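Local coordinates for predicted zincin-like metalloprotease (PDB 3E11), which is of unknown function but is predicted to be a zincin-like metalloprotease and can bind a calcium ion, at residues 30-35 / 67-72. Sequence-based numbering, arbitrary orientation.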
loop_
_atom_site.group_PDB
_atom_site.type_symbol
_atom_site.label_atom_id
_atom_site.label_comp_id
_atom_site.label_asym_id
_atom_site.label_seq_id
_atom_site.Cartn_x
_atom_site.Cartn_y
_atom_site.Cartn_z
ATOM N N ARG A 30 -9.631 6.412 3.338
ATOM C CA ARG A 30 -10.483 6.177 4.491
ATOM C C ARG A 30 -10.776 4.698 4.691
ATOM O O ARG A 30 -11.226 4.017 3.785
ATOM C CB ARG A 30 -11.823 6.916 4.382
ATOM C CG ARG A 30 -12.710 6.719 5.621
ATOM C CD ARG A 30 -13.987 7.536 5.554
ATOM N NE ARG A 30 -13.685 8.948 5.757
ATOM C CZ ARG A 30 -14.596 9.908 5.828
ATOM N NH1 ARG A 30 -15.880 9.623 5.688
ATOM N NH2 ARG A 30 -14.202 11.156 6.019
ATOM N N ASN A 31 -10.534 4.223 5.916
ATOM C CA ASN A 31 -10.833 2.839 6.276
ATOM C C ASN A 31 -10.198 1.809 5.328
ATOM O O ASN A 31 -10.837 0.856 4.899
ATOM C CB ASN A 31 -12.351 2.628 6.356
ATOM C CG ASN A 31 -12.710 1.363 7.088
ATOM O OD1 ASN A 31 -12.023 0.980 8.036
ATOM N ND2 ASN A 31 -13.768 0.671 6.616
ATOM N N VAL A 32 -8.953 2.097 4.950
ATOM C CA VAL A 32 -8.081 1.172 4.251
ATOM C C VAL A 32 -6.889 0.933 5.144
ATOM O O VAL A 32 -6.289 1.898 5.701
ATOM C CB VAL A 32 -7.574 1.753 2.918
ATOM C CG1 VAL A 32 -6.611 0.771 2.240
ATOM C CG2 VAL A 32 -8.751 2.069 2.020
ATOM N N ALA A 33 -6.579 -0.337 5.326
ATOM C CA ALA A 33 -5.435 -0.781 6.122
ATOM C C ALA A 33 -4.391 -1.384 5.213
ATOM O O ALA A 33 -4.699 -1.993 4.180
ATOM C CB ALA A 33 -5.850 -1.766 7.155
ATOM N N VAL A 34 -3.142 -1.147 5.560
ATOM C CA VAL A 34 -2.022 -1.640 4.791
ATOM C C VAL A 34 -1.431 -2.780 5.619
ATOM O O VAL A 34 -1.183 -2.632 6.817
ATOM C CB VAL A 34 -0.978 -0.506 4.494
ATOM C CG1 VAL A 34 0.263 -1.048 3.820
ATOM C CG2 VAL A 34 -1.594 0.562 3.682
ATOM N N PHE A 35 -1.301 -3.930 4.986
ATOM C CA PHE A 35 -0.721 -5.110 5.580
ATOM C C PHE A 35 0.459 -5.543 4.721
ATOM O O PHE A 35 0.457 -5.366 3.521
ATOM C CB PHE A 35 -1.753 -6.224 5.624
ATOM C CG PHE A 35 -2.760 -6.074 6.725
ATOM C CD1 PHE A 35 -3.949 -5.376 6.515
ATOM C CD2 PHE A 35 -2.550 -6.691 7.945
ATOM C CE1 PHE A 35 -4.903 -5.266 7.561
ATOM C CE2 PHE A 35 -3.493 -6.589 8.996
ATOM C CZ PHE A 35 -4.661 -5.864 8.796
ATOM N N ASP A 67 -11.052 -2.233 4.060
ATOM C CA ASP A 67 -10.384 -2.807 2.893
ATOM C C ASP A 67 -8.889 -2.916 3.179
ATOM O O ASP A 67 -8.368 -2.234 4.062
ATOM C CB ASP A 67 -10.613 -1.950 1.635
ATOM C CG ASP A 67 -11.974 -2.181 0.973
ATOM O OD1 ASP A 67 -12.790 -3.012 1.477
ATOM O OD2 ASP A 67 -12.246 -1.515 -0.049
ATOM N N ARG A 68 -8.195 -3.751 2.417
ATOM C CA ARG A 68 -6.762 -3.958 2.665
ATOM C C ARG A 68 -5.978 -3.594 1.404
ATOM O O ARG A 68 -6.443 -3.831 0.300
ATOM C CB ARG A 68 -6.485 -5.402 3.091
ATOM C CG ARG A 68 -6.934 -5.711 4.498
ATOM C CD ARG A 68 -6.858 -7.218 4.859
ATOM N NE ARG A 68 -7.170 -7.380 6.276
ATOM C CZ ARG A 68 -6.568 -8.209 7.147
ATOM N NH1 ARG A 68 -5.545 -8.991 6.811
ATOM N NH2 ARG A 68 -7.000 -8.229 8.406
ATOM N N ILE A 69 -4.827 -2.966 1.583
ATOM C CA ILE A 69 -3.823 -2.918 0.549
ATOM C C ILE A 69 -2.654 -3.758 1.076
ATOM O O ILE A 69 -2.072 -3.449 2.127
ATOM C CB ILE A 69 -3.388 -1.492 0.226
ATOM C CG1 ILE A 69 -4.544 -0.724 -0.458
ATOM C CG2 ILE A 69 -2.197 -1.491 -0.690
ATOM C CD1 ILE A 69 -4.237 0.762 -0.680
ATOM N N ILE A 70 -2.366 -4.845 0.370
ATOM C CA ILE A 70 -1.230 -5.697 0.729
ATOM C C ILE A 70 0.012 -5.131 0.071
ATOM O O ILE A 70 -0.051 -4.735 -1.087
ATOM C CB ILE A 70 -1.450 -7.143 0.294
ATOM C CG1 ILE A 70 -2.840 -7.655 0.734
ATOM C CG2 ILE A 70 -0.340 -8.039 0.862
ATOM C CD1 ILE A 70 -3.111 -7.554 2.207
ATOM N N ILE A 71 1.123 -5.075 0.813
ATOM C CA ILE A 71 2.420 -4.590 0.309
ATOM C C ILE A 71 3.380 -5.760 0.449
ATOM O O ILE A 71 3.412 -6.398 1.492
ATOM C CB ILE A 71 2.930 -3.356 1.108
ATOM C CG1 ILE A 71 2.042 -2.144 0.844
ATOM C CG2 ILE A 71 4.354 -3.009 0.773
ATOM C CD1 ILE A 71 2.020 -1.634 -0.580
ATOM N N TYR A 72 4.103 -6.082 -0.624
ATOM C CA TYR A 72 4.985 -7.267 -0.678
ATOM C C TYR A 72 6.422 -6.859 -0.402
ATOM O O TYR A 72 7.062 -6.194 -1.207
ATOM C CB TYR A 72 4.842 -7.987 -2.022
ATOM C CG TYR A 72 3.429 -8.516 -2.178
ATOM C CD1 TYR A 72 2.970 -9.539 -1.345
ATOM C CD2 TYR A 72 2.538 -7.940 -3.051
ATOM C CE1 TYR A 72 1.670 -10.024 -1.443
ATOM C CE2 TYR A 72 1.220 -8.399 -3.158
ATOM C CZ TYR A 72 0.792 -9.438 -2.346
ATOM O OH TYR A 72 -0.493 -9.906 -2.428
#
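The guanidinium of Arg68 lies flat over one face of the Phe35 ring, the two planes 14° apart. CZ of Arg68 sits 3.7 Å from the centroid of the Phe35 ring, which makes this a cation-pi stack. That vector leans 25° from the ring normal. NH1 of Arg68 is over the ring centre, while NH2 of Arg68 comes within 3.3 Å of Phe35 CZ. With the Arg68 chain extended from CG to NE, its CG and CD pass beside CD1 and CE1 of the ring, adding aliphatic contact next to the guanidinium. Beside the stack, CD1 of Ile70 meets Phe35 CB at 3.9 Å.

Val32, Val34, Asp67 and Ile69 point to the other face of the sheet. There CG1 of Val32, anti to its backbone N, reaches CG1 of Ile69 at 3.7 Å, and CG1 of Val34 packs against CG1 of Ile71 at 3.6 Å. Helix 83-101, which carries an HExxH pattern, covers Val32, Ile69 and Ile71; Val34 also touches helix 7-19.

Strand 32-37, outermost in this chain's mixed sheet, pairs in parallel with central strand 67-72, whose other neighbour, 47-50, is antiparallel. Ala33 N and Phe35 N donate to Asp67 O and Ile69 O; Ile69 N (2.8 Å to Ala33 O) and Ile71 N (2.8 Å to Phe35 O) donate back. The Asp67 N bond to Asn31 O is weak, bent to 122°.

One face thus carries the probably cationic stack beside Ile70. On the other, the Asp67 carboxylate, satisfied by a salt bridge to Arg57 and hydrogen bonds to Tyr49 OH and Ile52 N, precedes an aliphatic cluster joining the sheet to the putative zincin metal-binding helix.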